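Local coordinates for phosphoserine aminotransferase SerC (Cytophaga hutchinsonii ATCC 33406, PDB 3FFR), which probably catalyses the pyridoxal-phosphate-dependent transfer of an amino group between phosphoserine and 2-oxoglutarate in serine biosynthesis, at residues Tyr45-Glu57 with Ile249-Gln261. Residues are numbered along the deposited sequence; the frame is centred on the assembly and turned at random. Where two conformers were deposited one is given.
Sequences YKTASDNLKTLLE and IFLLGKVTGDMLQ
The carboxamide of Asn51 meets helix 249-261 with both face and edge. Leu260 CD1 lies over one face, 3.8 Å from Asn51 CG, while the backbone oxygen of Gly253 approaches ND2 nearly in the amide plane. That bond, 2.9 Å from Asn51 ND2 to Gly253 O, is bent at the hydrogen (130°) but arrives on a carbonyl lone pair. A weak second bond runs from ND2 to Thr256 OG1; with chi1 at 53°, this hydroxyl lies between its backbone N and carbonyl carbon, where it donates to Leu252 O and faces the amide. Asn51 is thus a polar knob in a hole formed by Gly253, Thr256, Gly257 and Leu260.

The axes, 39° apart in direction, approach to 7.8 Å, illustrating how a glycine in one helix admits a close neighbour: Ala48 CA lies 3.8 Å from Gly253 CA, and a side chain on Gly253 would press on Thr47 CG2. Leu55 CD1 meets Leu260 CD2 at 3.8 Å, and Leu55 CD2 touches the selenium of Met259, present as selenomethionine. Leu52 and Leu252 cross at about a right angle, both resting on Val201 of strand 200-205.

A leucine replacing Asn51 would probably deprive Gly253 O of its cross-helix donor and crowd Thr256 OG1. The two amide bonds, one weak, probably hold the carboxamide's rotation, while the missing side chain at Gly253 lets the helices come close.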
loop_
_atom_site.group_PDB
_atom_site.type_symbol
_atom_site.label_atom_id
_atom_site.label_comp_id
_atom_site.label_asym_id
_atom_site.label_seq_id
_atom_site.Cartn_x
_atom_site.Cartn_y
_atom_site.Cartn_z
ATOM N N TYR A 45 -1.636 10.380 12.254
ATOM C CA TYR A 45 -0.268 9.950 11.927
ATOM C C TYR A 45 0.562 9.980 13.203
ATOM O O TYR A 45 1.204 8.992 13.574
ATOM C CB TYR A 45 0.342 10.852 10.845
ATOM C CG TYR A 45 1.764 10.532 10.501
ATOM C CD1 TYR A 45 2.808 10.796 11.410
ATOM C CD2 TYR A 45 2.084 9.969 9.281
ATOM C CE1 TYR A 45 4.127 10.480 11.092
ATOM C CE2 TYR A 45 3.401 9.669 8.936
ATOM C CZ TYR A 45 4.413 9.906 9.841
ATOM O OH TYR A 45 5.699 9.552 9.488
ATOM N N LYS A 46 0.522 11.098 13.907
ATOM C CA LYS A 46 1.400 11.299 15.065
ATOM C C LYS A 46 1.090 10.339 16.170
ATOM O O LYS A 46 1.984 9.866 16.873
ATOM C CB LYS A 46 1.310 12.743 15.573
ATOM C CG LYS A 46 2.377 13.106 16.557
ATOM C CD LYS A 46 2.304 14.593 16.849
ATOM C CE LYS A 46 3.513 15.058 17.665
ATOM N NZ LYS A 46 3.605 14.422 18.998
ATOM N N THR A 47 -0.176 9.997 16.294
ATOM C CA THR A 47 -0.580 9.027 17.329
ATOM C C THR A 47 0.095 7.678 17.089
ATOM O O THR A 47 0.666 7.071 17.995
ATOM C CB THR A 47 -2.104 8.847 17.341
ATOM O OG1 THR A 47 -2.718 10.088 17.733
ATOM C CG2 THR A 47 -2.530 7.742 18.283
ATOM N N ALA A 48 0.026 7.218 15.842
ATOM C CA ALA A 48 0.639 5.920 15.463
ATOM C C ALA A 48 2.144 5.982 15.621
ATOM O O ALA A 48 2.759 5.107 16.239
ATOM C CB ALA A 48 0.264 5.521 14.024
ATOM N N SER A 49 2.741 7.047 15.091
ATOM C CA SER A 49 4.222 7.216 15.183
ATOM C C SER A 49 4.713 7.306 16.634
ATOM O O SER A 49 5.608 6.563 17.074
ATOM C CB SER A 49 4.666 8.435 14.360
ATOM O OG SER A 49 6.068 8.592 14.353
ATOM N N ASP A 50 4.095 8.187 17.403
ATOM C CA ASP A 50 4.472 8.329 18.809
ATOM C C ASP A 50 4.255 7.042 19.598
ATOM O O ASP A 50 5.064 6.685 20.454
ATOM C CB ASP A 50 3.666 9.450 19.504
ATOM C CG ASP A 50 4.146 10.855 19.143
ATOM O OD1 ASP A 50 5.202 10.973 18.488
ATOM O OD2 ASP A 50 3.464 11.852 19.522
ATOM N N ASN A 51 3.110 6.397 19.382
ATOM C CA ASN A 51 2.785 5.180 20.169
ATOM C C ASN A 51 3.793 4.078 19.895
ATOM O O ASN A 51 4.147 3.327 20.780
ATOM C CB ASN A 51 1.367 4.652 19.921
ATOM C CG ASN A 51 0.288 5.492 20.602
ATOM O OD1 ASN A 51 0.593 6.449 21.350
ATOM N ND2 ASN A 51 -0.996 5.150 20.333
ATOM N N LEU A 52 4.268 3.991 18.653
ATOM C CA LEU A 52 5.282 2.986 18.320
ATOM C C LEU A 52 6.588 3.325 19.042
ATOM O O LEU A 52 7.285 2.434 19.539
ATOM C CB LEU A 52 5.518 2.862 16.814
ATOM C CG LEU A 52 4.433 2.115 16.039
ATOM C CD1 LEU A 52 4.609 2.349 14.516
ATOM C CD2 LEU A 52 4.470 0.602 16.366
ATOM N N LYS A 53 6.918 4.607 19.072
ATOM C CA LYS A 53 8.185 5.017 19.727
ATOM C C LYS A 53 8.113 4.688 21.213
ATOM O O LYS A 53 9.096 4.289 21.844
ATOM C CB LYS A 53 8.478 6.494 19.499
ATOM C CG LYS A 53 8.797 6.810 18.052
ATOM C CD LYS A 53 8.872 8.308 17.729
ATOM C CE LYS A 53 9.131 8.524 16.262
ATOM N NZ LYS A 53 9.239 9.965 15.862
ATOM N N THR A 54 6.929 4.855 21.772
ATOM C CA THR A 54 6.760 4.592 23.214
ATOM C C THR A 54 6.786 3.072 23.477
ATOM O O THR A 54 7.536 2.543 24.331
ATOM C CB THR A 54 5.448 5.206 23.731
ATOM O OG1 THR A 54 5.457 6.619 23.497
ATOM C CG2 THR A 54 5.281 4.948 25.223
ATOM N N LEU A 55 5.997 2.364 22.693
ATOM C CA LEU A 55 5.857 0.908 22.902
ATOM C C LEU A 55 7.169 0.170 22.727
ATOM O O LEU A 55 7.461 -0.803 23.435
ATOM C CB LEU A 55 4.844 0.331 21.928
ATOM C CG LEU A 55 4.517 -1.157 22.074
ATOM C CD1 LEU A 55 3.704 -1.344 23.331
ATOM C CD2 LEU A 55 3.752 -1.666 20.807
ATOM N N LEU A 56 7.922 0.618 21.730
ATOM C CA LEU A 56 9.186 -0.022 21.359
ATOM C C LEU A 56 10.395 0.625 22.013
ATOM O O LEU A 56 11.531 0.211 21.827
ATOM C CB LEU A 56 9.341 -0.058 19.842
ATOM C CG LEU A 56 8.259 -0.882 19.124
ATOM C CD1 LEU A 56 8.481 -0.818 17.568
ATOM C CD2 LEU A 56 8.190 -2.337 19.656
ATOM N N GLU A 57 10.129 1.638 22.810
ATOM C CA GLU A 57 11.191 2.341 23.555
ATOM C C GLU A 57 12.337 2.815 22.637
ATOM O O GLU A 57 13.529 2.661 22.913
ATOM C CB GLU A 57 11.702 1.475 24.704
ATOM C CG GLU A 57 10.566 1.076 25.645
ATOM C CD GLU A 57 10.978 0.112 26.727
ATOM O OE1 GLU A 57 12.053 0.268 27.322
ATOM O OE2 GLU A 57 10.196 -0.809 26.981
ATOM N N ILE A 249 -3.208 3.344 9.347
ATOM C CA ILE A 249 -2.438 4.232 10.251
ATOM C C ILE A 249 -3.319 4.541 11.474
ATOM O O ILE A 249 -2.867 4.558 12.621
ATOM C CB ILE A 249 -1.943 5.510 9.524
ATOM C CG1 ILE A 249 -0.890 5.100 8.468
ATOM C CG2 ILE A 249 -1.312 6.497 10.530
ATOM C CD1 ILE A 249 -0.456 6.244 7.494
ATOM N N PHE A 250 -4.607 4.747 11.210
ATOM C CA PHE A 250 -5.581 5.004 12.281
ATOM C C PHE A 250 -5.685 3.801 13.208
ATOM O O PHE A 250 -5.561 3.893 14.443
ATOM C CB PHE A 250 -6.965 5.296 11.695
ATOM C CG PHE A 250 -8.026 5.548 12.726
ATOM C CD1 PHE A 250 -8.160 6.813 13.300
ATOM C CD2 PHE A 250 -8.920 4.560 13.082
ATOM C CE1 PHE A 250 -9.153 7.071 14.225
ATOM C CE2 PHE A 250 -9.912 4.816 14.018
ATOM C CZ PHE A 250 -10.018 6.075 14.586
ATOM N N LEU A 251 -5.905 2.645 12.603
ATOM C CA LEU A 251 -6.075 1.426 13.387
ATOM C C LEU A 251 -4.805 1.110 14.168
ATOM O O LEU A 251 -4.862 0.643 15.306
ATOM C CB LEU A 251 -6.454 0.231 12.500
ATOM C CG LEU A 251 -7.823 0.243 11.824
ATOM C CD1 LEU A 251 -7.891 -0.986 10.896
ATOM C CD2 LEU A 251 -8.991 0.259 12.867
ATOM N N LEU A 252 -3.656 1.371 13.553
ATOM C CA LEU A 252 -2.378 1.100 14.226
ATOM C C LEU A 252 -2.202 1.953 15.499
ATOM O O LEU A 252 -1.731 1.485 16.545
ATOM C CB LEU A 252 -1.172 1.264 13.287
ATOM C CG LEU A 252 0.194 0.825 13.836
ATOM C CD1 LEU A 252 0.231 -0.667 14.261
ATOM C CD2 LEU A 252 1.304 1.141 12.804
ATOM N N GLY A 253 -2.573 3.211 15.408
ATOM C CA GLY A 253 -2.473 4.103 16.563
ATOM C C GLY A 253 -3.418 3.662 17.665
ATOM O O GLY A 253 -3.078 3.720 18.830
ATOM N N LYS A 254 -4.596 3.180 17.284
ATOM C CA LYS A 254 -5.576 2.726 18.279
ATOM C C LYS A 254 -5.106 1.433 18.958
ATOM O O LYS A 254 -5.152 1.285 20.190
ATOM C CB LYS A 254 -6.953 2.502 17.648
ATOM C CG LYS A 254 -7.660 3.772 17.183
ATOM C CD LYS A 254 -7.944 4.743 18.335
ATOM C CE LYS A 254 -8.732 5.952 17.885
ATOM N NZ LYS A 254 -9.039 6.870 19.027
ATOM N N VAL A 255 -4.663 0.474 18.152
ATOM C CA VAL A 255 -4.203 -0.836 18.687
ATOM C C VAL A 255 -2.960 -0.685 19.518
ATOM O O VAL A 255 -2.811 -1.286 20.592
ATOM C CB VAL A 255 -3.999 -1.875 17.549
ATOM C CG1 VAL A 255 -3.178 -3.085 17.999
ATOM C CG2 VAL A 255 -5.391 -2.286 16.987
ATOM N N THR A 256 -2.049 0.144 19.046
ATOM C CA THR A 256 -0.841 0.370 19.844
ATOM C C THR A 256 -1.222 1.046 21.153
ATOM O O THR A 256 -0.579 0.801 22.170
ATOM C CB THR A 256 0.249 1.151 19.119
ATOM O OG1 THR A 256 -0.273 2.389 18.582
ATOM C CG2 THR A 256 0.829 0.299 17.962
ATOM N N GLY A 257 -2.268 1.868 21.134
ATOM C CA GLY A 257 -2.745 2.490 22.392
ATOM C C GLY A 257 -3.208 1.414 23.361
ATOM O O GLY A 257 -2.893 1.409 24.580
ATOM N N ASP A 258 -3.947 0.476 22.811
ATOM C CA ASP A 258 -4.457 -0.646 23.591
ATOM C C ASP A 258 -3.272 -1.443 24.153
ATOM O O ASP A 258 -3.276 -1.879 25.294
ATOM C CB ASP A 258 -5.358 -1.570 22.737
ATOM C CG ASP A 258 -6.654 -0.902 22.291
ATOM O OD1 ASP A 258 -7.188 -0.083 23.077
ATOM O OD2 ASP A 258 -7.145 -1.209 21.173
HETATM N N MSE A 259 -2.264 -1.651 23.317
HETATM C CA MSE A 259 -1.096 -2.432 23.711
HETATM C C MSE A 259 -0.320 -1.756 24.842
HETATM O O MSE A 259 0.181 -2.398 25.768
HETATM C CB MSE A 259 -0.164 -2.739 22.520
HETATM C CG MSE A 259 -0.745 -3.700 21.579
HETATM SE SE MSE A 259 0.496 -4.001 20.077
HETATM C CE MSE A 259 -0.433 -5.446 19.210
ATOM N N LEU A 260 -0.261 -0.447 24.757
ATOM C CA LEU A 260 0.430 0.340 25.771
ATOM C C LEU A 260 -0.235 0.203 27.138
ATOM O O LEU A 260 0.432 0.373 28.160
ATOM C CB LEU A 260 0.516 1.813 25.409
ATOM C CG LEU A 260 1.516 2.155 24.318
ATOM C CD1 LEU A 260 1.229 3.541 23.728
ATOM C CD2 LEU A 260 2.921 2.033 24.845
ATOM N N GLN A 261 -1.536 -0.095 27.148
ATOM C CA GLN A 261 -2.257 -0.252 28.413
ATOM C C GLN A 261 -1.828 -1.547 29.090
ATOM O O GLN A 261 -1.821 -1.643 30.315
ATOM C CB GLN A 261 -3.772 -0.201 28.219
ATOM C CG GLN A 261 -4.268 1.170 27.758
ATOM C CD GLN A 261 -4.061 2.240 28.823
ATOM O OE1 GLN A 261 -4.687 2.205 29.883
ATOM N NE2 GLN A 261 -3.182 3.197 28.542
#